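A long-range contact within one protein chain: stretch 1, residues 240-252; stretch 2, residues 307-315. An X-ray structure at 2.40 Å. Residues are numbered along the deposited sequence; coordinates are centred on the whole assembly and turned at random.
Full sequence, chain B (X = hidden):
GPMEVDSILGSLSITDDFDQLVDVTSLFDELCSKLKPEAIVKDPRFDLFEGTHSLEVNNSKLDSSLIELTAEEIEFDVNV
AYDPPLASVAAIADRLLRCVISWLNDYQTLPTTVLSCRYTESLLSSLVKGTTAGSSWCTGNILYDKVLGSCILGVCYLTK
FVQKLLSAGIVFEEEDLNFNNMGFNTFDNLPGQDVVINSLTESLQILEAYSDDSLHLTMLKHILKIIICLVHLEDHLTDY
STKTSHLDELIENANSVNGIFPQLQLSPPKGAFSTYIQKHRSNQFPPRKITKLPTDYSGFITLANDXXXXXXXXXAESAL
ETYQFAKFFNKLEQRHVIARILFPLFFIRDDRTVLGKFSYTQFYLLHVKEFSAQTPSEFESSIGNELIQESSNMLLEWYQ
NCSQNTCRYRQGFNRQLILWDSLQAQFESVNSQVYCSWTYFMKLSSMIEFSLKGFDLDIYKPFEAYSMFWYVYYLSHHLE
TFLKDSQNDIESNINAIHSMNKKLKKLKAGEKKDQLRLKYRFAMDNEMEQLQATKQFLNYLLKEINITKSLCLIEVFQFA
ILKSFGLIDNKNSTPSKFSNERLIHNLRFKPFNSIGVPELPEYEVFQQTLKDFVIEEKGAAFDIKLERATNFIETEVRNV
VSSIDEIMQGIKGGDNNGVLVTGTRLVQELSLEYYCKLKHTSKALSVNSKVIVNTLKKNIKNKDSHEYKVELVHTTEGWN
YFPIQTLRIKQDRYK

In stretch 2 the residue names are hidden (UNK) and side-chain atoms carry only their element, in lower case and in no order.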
ATOM      1  N   TYR B 240      27.479  -4.550   3.668  1.00 56.37           N
ATOM      2  CA  TYR B 240      26.666  -5.728   3.982  1.00 54.04           C
ATOM      3  C   TYR B 240      27.004  -6.270   5.367  1.00 56.05           C
ATOM      4  O   TYR B 240      27.067  -7.480   5.590  1.00 58.18           O
ATOM      5  CB  TYR B 240      26.811  -6.807   2.906  1.00 52.57           C
ATOM      6  CG  TYR B 240      26.356  -6.333   1.543  1.00 49.07           C
ATOM      7  CD1 TYR B 240      25.011  -6.096   1.287  1.00 44.77           C
ATOM      8  CD2 TYR B 240      27.268  -6.103   0.522  1.00 49.18           C
ATOM      9  CE1 TYR B 240      24.586  -5.649   0.049  1.00 42.90           C
ATOM     10  CE2 TYR B 240      26.851  -5.658  -0.722  1.00 47.48           C
ATOM     11  CZ  TYR B 240      25.510  -5.433  -0.952  1.00 45.13           C
ATOM     12  OH  TYR B 240      25.091  -4.991  -2.187  1.00 46.07           O
ATOM     13  N   SER B 241      27.221  -5.353   6.305  1.00 56.36           N
ATOM     14  CA  SER B 241      27.569  -5.726   7.666  1.00 56.17           C
ATOM     15  C   SER B 241      26.378  -6.368   8.366  1.00 53.84           C
ATOM     16  O   SER B 241      25.236  -5.920   8.227  1.00 50.80           O
ATOM     17  CB  SER B 241      28.037  -4.495   8.442  1.00 56.42           C
ATOM     18  OG  SER B 241      28.250  -4.796   9.808  1.00 59.47           O
ATOM     19  N   THR B 242      26.651  -7.434   9.111  1.00 53.82           N
ATOM     20  CA  THR B 242      25.642  -8.093   9.925  1.00 53.77           C
ATOM     21  C   THR B 242      25.776  -7.756  11.402  1.00 54.74           C
ATOM     22  O   THR B 242      25.045  -8.319  12.221  1.00 53.56           O
ATOM     23  CB  THR B 242      25.712  -9.612   9.737  1.00 53.52           C
ATOM     24  OG1 THR B 242      27.012 -10.083  10.110  1.00 53.15           O
ATOM     25  CG2 THR B 242      25.436  -9.981   8.286  1.00 54.50           C
ATOM     26  N   LYS B 243      26.689  -6.855  11.761  1.00 56.61           N
ATOM     27  CA  LYS B 243      26.912  -6.530  13.161  1.00 59.30           C
ATOM     28  C   LYS B 243      25.734  -5.747  13.726  1.00 58.72           C
ATOM     29  O   LYS B 243      25.109  -4.939  13.034  1.00 57.37           O
ATOM     30  CB  LYS B 243      28.210  -5.738  13.320  1.00 61.75           C
ATOM     31  CG  LYS B 243      29.435  -6.480  12.816  1.00 64.78           C
ATOM     32  CD  LYS B 243      30.658  -5.584  12.785  1.00 69.12           C
ATOM     33  CE  LYS B 243      31.836  -6.306  12.152  1.00 73.37           C
ATOM     34  NZ  LYS B 243      33.036  -5.434  12.024  1.00 75.93           N
ATOM     35  N   THR B 244      25.425  -6.001  14.994  1.00 60.12           N
ATOM     36  CA  THR B 244      24.256  -5.421  15.640  1.00 60.85           C
ATOM     37  C   THR B 244      24.619  -4.443  16.748  1.00 61.34           C
ATOM     38  O   THR B 244      23.753  -4.097  17.557  1.00 61.66           O
ATOM     39  CB  THR B 244      23.360  -6.527  16.202  1.00 62.17           C
ATOM     40  OG1 THR B 244      24.114  -7.337  17.112  1.00 64.41           O
ATOM     41  CG2 THR B 244      22.825  -7.400  15.078  1.00 60.39           C
ATOM     42  N   SER B 245      25.872  -3.980  16.800  1.00 62.54           N
ATOM     43  CA  SER B 245      26.308  -3.132  17.906  1.00 63.61           C
ATOM     44  C   SER B 245      25.560  -1.803  17.916  1.00 60.52           C
ATOM     45  O   SER B 245      24.943  -1.433  18.921  1.00 60.45           O
ATOM     46  CB  SER B 245      27.819  -2.906  17.828  1.00 67.68           C
ATOM     47  OG  SER B 245      28.522  -4.129  17.970  1.00 72.17           O
ATOM     48  N   HIS B 246      25.603  -1.072  16.798  1.00 58.80           N
ATOM     49  CA  HIS B 246      24.876   0.192  16.710  1.00 59.57           C
ATOM     50  C   HIS B 246      23.371  -0.013  16.831  1.00 58.34           C
ATOM     51  O   HIS B 246      22.672   0.837  17.395  1.00 58.82           O
ATOM     52  CB  HIS B 246      25.218   0.901  15.400  1.00 60.38           C
ATOM     53  CG  HIS B 246      26.605   1.464  15.362  1.00 64.15           C
ATOM     54  ND1 HIS B 246      27.644   0.853  14.692  1.00 64.73           N
ATOM     55  CD2 HIS B 246      27.124   2.585  15.917  1.00 65.64           C
ATOM     56  CE1 HIS B 246      28.742   1.574  14.834  1.00 65.82           C
ATOM     57  NE2 HIS B 246      28.453   2.629  15.574  1.00 66.82           N
ATOM     58  N   LEU B 247      22.852  -1.129  16.317  1.00 56.39           N
ATOM     59  CA  LEU B 247      21.428  -1.403  16.469  1.00 55.89           C
ATOM     60  C   LEU B 247      21.072  -1.661  17.927  1.00 59.92           C
ATOM     61  O   LEU B 247      20.002  -1.251  18.390  1.00 60.57           O
ATOM     62  CB  LEU B 247      21.021  -2.590  15.600  1.00 51.97           C
ATOM     63  CG  LEU B 247      21.076  -2.317  14.098  1.00 49.65           C
ATOM     64  CD1 LEU B 247      20.941  -3.606  13.304  1.00 51.12           C
ATOM     65  CD2 LEU B 247      19.994  -1.323  13.707  1.00 46.97           C
ATOM     66  N   ASP B 248      21.951  -2.347  18.663  1.00 63.42           N
ATOM     67  CA  ASP B 248      21.705  -2.559  20.087  1.00 67.07           C
ATOM     68  C   ASP B 248      21.823  -1.252  20.863  1.00 68.44           C
ATOM     69  O   ASP B 248      21.032  -0.997  21.778  1.00 69.12           O
ATOM     70  CB  ASP B 248      22.669  -3.607  20.650  1.00 71.17           C
ATOM     71  CG  ASP B 248      22.374  -5.020  20.153  1.00 74.21           C
ATOM     72  OD1 ASP B 248      21.201  -5.330  19.853  1.00 74.27           O
ATOM     73  OD2 ASP B 248      23.323  -5.830  20.077  1.00 76.02           O
ATOM     74  N   GLU B 249      22.801  -0.411  20.514  1.00 69.86           N
ATOM     75  CA  GLU B 249      22.922   0.892  21.164  1.00 72.84           C
ATOM     76  C   GLU B 249      21.692   1.750  20.903  1.00 70.07           C
ATOM     77  O   GLU B 249      21.245   2.493  21.785  1.00 71.63           O
ATOM     78  CB  GLU B 249      24.179   1.615  20.680  1.00 76.78           C
ATOM     79  CG  GLU B 249      25.476   0.897  20.984  1.00 83.43           C
ATOM     80  CD  GLU B 249      26.674   1.599  20.382  1.00 87.71           C
ATOM     81  OE1 GLU B 249      26.617   2.836  20.214  1.00 89.00           O
ATOM     82  OE2 GLU B 249      27.669   0.913  20.067  1.00 89.97           O
ATOM     83  N   LEU B 250      21.134   1.663  19.694  1.00 65.42           N
ATOM     84  CA  LEU B 250      19.928   2.422  19.380  1.00 62.21           C
ATOM     85  C   LEU B 250      18.770   2.004  20.275  1.00 60.90           C
ATOM     86  O   LEU B 250      17.969   2.846  20.699  1.00 61.97           O
ATOM     87  CB  LEU B 250      19.568   2.239  17.906  1.00 61.09           C
ATOM     88  CG  LEU B 250      18.270   2.885  17.421  1.00 60.05           C
ATOM     89  CD1 LEU B 250      18.288   4.385  17.672  1.00 60.57           C
ATOM     90  CD2 LEU B 250      18.045   2.586  15.947  1.00 56.93           C
ATOM     91  N   ILE B 251      18.672   0.710  20.580  1.00 60.35           N
ATOM     92  CA  ILE B 251      17.608   0.221  21.452  1.00 61.58           C
ATOM     93  C   ILE B 251      17.831   0.697  22.884  1.00 67.40           C
ATOM     94  O   ILE B 251      16.902   1.171  23.548  1.00 71.78           O
ATOM     95  CB  ILE B 251      17.518  -1.314  21.372  1.00 58.29           C
ATOM     96  CG1 ILE B 251      17.047  -1.751  19.983  1.00 55.95           C
ATOM     97  CG2 ILE B 251      16.594  -1.858  22.450  1.00 56.66           C
ATOM     98  CD1 ILE B 251      17.188  -3.240  19.719  1.00 53.80           C
ATOM     99  N   GLU B 252      19.066   0.576  23.380  1.00 68.74           N
ATOM    100  CA  GLU B 252      19.362   0.980  24.752  1.00 73.40           C
ATOM    101  C   GLU B 252      19.082   2.461  24.962  1.00 71.05           C
ATOM    102  O   GLU B 252      18.445   2.852  25.947  1.00 72.92           O
ATOM    103  CB  GLU B 252      20.820   0.662  25.089  1.00 80.80           C
ATOM    104  CG  GLU B 252      21.181  -0.807  24.979  1.00 87.36           C
ATOM    105  CD  GLU B 252      22.679  -1.034  24.972  1.00 92.93           C
ATOM    106  OE1 GLU B 252      23.429  -0.035  24.983  1.00 96.05           O
ATOM    107  OE2 GLU B 252      23.105  -2.208  24.951  1.00 94.71           O
ATOM    108  N   UNK B 307      15.293  -4.232  11.451  1.00 46.19           N
ATOM    109  CA  UNK B 307      16.531  -4.313  10.684  1.00 46.41           C
ATOM    110  C   UNK B 307      17.373  -5.494  11.156  1.00 49.41           C
ATOM    111  O   UNK B 307      17.984  -6.199  10.345  1.00 52.01           O
ATOM    112  c   UNK B 307      16.536  -1.877  10.062  1.00 42.99           C
ATOM    113  c   UNK B 307      17.301  -2.984  10.776  1.00 44.91           C
ATOM    114  c   UNK B 307      18.699  -3.125  10.188  1.00 43.64           C
ATOM    115  N   UNK B 308      17.410  -5.734  12.471  1.00 49.38           N
ATOM    116  CA  UNK B 308      18.130  -6.894  12.991  1.00 50.53           C
ATOM    117  C   UNK B 308      17.582  -8.189  12.408  1.00 51.08           C
ATOM    118  O   UNK B 308      18.341  -9.125  12.130  1.00 54.45           O
ATOM    119  n   UNK B 308      19.132  -7.267  18.780  1.00 63.26           N
ATOM    120  c   UNK B 308      18.058  -6.923  14.518  1.00 51.51           C
ATOM    121  c   UNK B 308      18.933  -5.883  15.201  1.00 53.10           C
ATOM    122  c   UNK B 308      18.771  -5.915  16.713  1.00 56.19           C
ATOM    123  c   UNK B 308      19.266  -7.227  17.295  1.00 60.67           C
ATOM    124  N   UNK B 309      16.264  -8.261  12.212  1.00 47.75           N
ATOM    125  CA  UNK B 309      15.671  -9.451  11.610  1.00 46.92           C
ATOM    126  C   UNK B 309      16.128  -9.619  10.165  1.00 47.17           C
ATOM    127  O   UNK B 309      16.319 -10.746   9.695  1.00 47.96           O
ATOM    128  c   UNK B 309      13.510 -10.663  11.185  1.00 40.15           C
ATOM    129  c   UNK B 309      14.146  -9.375  11.694  1.00 43.10           C
ATOM    130  o   UNK B 309      13.757  -9.178  13.058  1.00 42.56           O
ATOM    131  N   UNK B 310      16.323  -8.505   9.453  1.00 46.18           N
ATOM    132  CA  UNK B 310      16.757  -8.568   8.059  1.00 43.79           C
ATOM    133  C   UNK B 310      18.127  -9.221   7.953  1.00 43.54           C
ATOM    134  O   UNK B 310      18.365 -10.062   7.078  1.00 42.85           O
ATOM    135  c   UNK B 310      15.342  -6.583   7.426  1.00 42.08           C
ATOM    136  c   UNK B 310      14.309  -7.520   6.851  1.00 41.89           C
ATOM    137  c   UNK B 310      16.758  -7.158   7.440  1.00 42.84           C
ATOM    138  c   UNK B 310      17.372  -7.178   6.042  1.00 42.94           C
ATOM    139  N   UNK B 311      19.047  -8.850   8.845  1.00 45.34           N
ATOM    140  CA  UNK B 311      20.411  -9.363   8.783  1.00 49.46           C
ATOM    141  C   UNK B 311      20.496 -10.857   9.068  1.00 50.60           C
ATOM    142  O   UNK B 311      21.528 -11.467   8.773  1.00 52.88           O
ATOM    143  c   UNK B 311      21.634  -6.573   8.326  1.00 52.99           C
ATOM    144  c   UNK B 311      21.954  -6.404  10.811  1.00 51.02           C
ATOM    145  c   UNK B 311      21.296  -8.597   9.766  1.00 50.62           C
ATOM    146  c   UNK B 311      21.173  -7.075   9.688  1.00 51.70           C
ATOM    147  N   UNK B 312      19.447 -11.458   9.639  1.00 48.84           N
ATOM    148  CA  UNK B 312      19.500 -12.878   9.976  1.00 47.60           C
ATOM    149  C   UNK B 312      19.563 -13.754   8.734  1.00 47.21           C
ATOM    150  O   UNK B 312      20.089 -14.872   8.793  1.00 47.99           O
ATOM    151  c   UNK B 312      18.290 -13.275  10.823  1.00 45.99           C
ATOM    152  c   UNK B 312      18.171 -12.696  12.234  1.00 46.18           C
ATOM    153  c   UNK B 312      19.346 -13.133  13.092  1.00 45.11           C
ATOM    154  c   UNK B 312      16.850 -13.102  12.879  1.00 45.48           C
ATOM    155  N   UNK B 313      19.033 -13.272   7.608  1.00 46.76           N
ATOM    156  CA  UNK B 313      18.994 -14.087   6.401  1.00 44.37           C
ATOM    157  C   UNK B 313      20.393 -14.366   5.870  1.00 47.00           C
ATOM    158  O   UNK B 313      20.577 -15.296   5.077  1.00 48.46           O
ATOM    159  c   UNK B 313      17.680 -14.429   4.283  1.00 35.86           C
ATOM    160  c   UNK B 313      18.122 -13.414   5.327  1.00 40.14           C
ATOM    161  c   UNK B 313      18.867 -12.254   4.683  1.00 40.56           C
ATOM    162  N   UNK B 314      21.392 -13.590   6.298  1.00 49.11           N
ATOM    163  CA  UNK B 314      22.762 -13.846   5.868  1.00 52.92           C
ATOM    164  C   UNK B 314      23.280 -15.175   6.407  1.00 54.87           C
ATOM    165  O   UNK B 314      24.186 -15.772   5.817  1.00 56.76           O
ATOM    166  o   UNK B 314      25.997 -12.960   6.664  1.00 64.07           O
ATOM    167  o   UNK B 314      25.302 -12.842   4.584  1.00 63.45           O
ATOM    168  c   UNK B 314      25.089 -12.843   5.816  1.00 60.88           C
ATOM    169  c   UNK B 314      23.665 -12.691   6.305  1.00 55.36           C
ATOM    170  N   UNK B 315      22.704 -15.664   7.505  1.00 54.85           N
ATOM    171  CA  UNK B 315      23.126 -16.914   8.125  1.00 56.61           C
ATOM    172  C   UNK B 315      22.532 -18.147   7.459  1.00 56.44           C
ATOM    173  O   UNK B 315      22.785 -19.264   7.926  1.00 55.36           O
ATOM    174  n   UNK B 315      21.244 -16.160  13.526  1.00 66.56           N
ATOM    175  c   UNK B 315      22.665 -15.426  11.626  1.00 61.39           C
ATOM    176  c   UNK B 315      22.153 -16.605  12.435  1.00 64.19           C
ATOM    177  c   UNK B 315      22.751 -16.910   9.608  1.00 56.64           C
ATOM    178  c   UNK B 315      23.496 -15.879  10.436  1.00 59.04           C
TER
HETATM  179  O   HOH W   1      27.631 -10.591   4.405  1.00 68.08           O

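Position 307 carries three side-chain carbons, one bearing the other two, so the fork lies at CB itself. One of the outer carbons lies 3.9 Å from CD1 of Leu247, an apolar contact between two buried side chains. Three carbons forked at CB, with no further carbon and no oxygen, identify Val307.

At position 308 four carbons run in a row and end in nitrogen. The second carbon lies 3.6 Å from CD1 of Leu247 and 4.2 Å from CG2 of Thr244, the third 4.3 Å from CD1 of Ile251, and the nitrogen reaches OD1 of Asp248 at 3.0 Å. This is Lys308. Its CA-to-CB bond points sideways, chi3 is p, and NZ donates a hydrogen bond to Asp248 OD1 as part of a salt bridge.

Position 309 has one carbon carrying an oxygen and a carbon, and it touches nothing on stretch 1; it is Thr309. Position 310 has four carbons, forked at the first, with one arm two carbons long. It is buried but also makes no contact with stretch 1, and the branching gives Ile310.

Position 311 again has four carbons, now forked at the second. One terminal carbon lies 3.7 Å from O of Ser241; the other lies 3.9 Å from both O of Thr242 and CD1 of Leu247. The later fork marks Leu311, which packs against the loop backbone as well as the leucine side chain.

Position 312 has the same four-carbon pattern, but its CA-to-CB bond points away and it makes no contact: Leu312. Position 313, one carbon carrying two, is out of reach of stretch 1 and is Val313.

At position 314 two carbons end in two oxygens, a carboxylate. One oxygen lies 3.4 Å from CG2 of Thr242, while the other accepts a hydrogen bond from a water that also donates weakly to O of Tyr240. With a single carbon before the carboxylate, this is Asp314. Position 315, four carbons in a row ending in nitrogen, is Lys315; its CA-to-CB bond points sideways, and it makes no contact.

The two helices run nearly antiparallel, at 158°, with axes 11.1 Å apart at closest approach. Leu247 is central, meeting Val307, Lys308 and Leu311, while the salt bridge joins charged ends beside this apolar packing. Thr244 OG1 also donates a weak hydrogen bond to Asp248 OD2 (3.4 Å), leaving OD1 to meet Lys308 NZ. The preceding loop covers Leu311, and Asp314 extends the contact through Thr242 and the water.

Stretch 2 (307-315) VKTILLVDK
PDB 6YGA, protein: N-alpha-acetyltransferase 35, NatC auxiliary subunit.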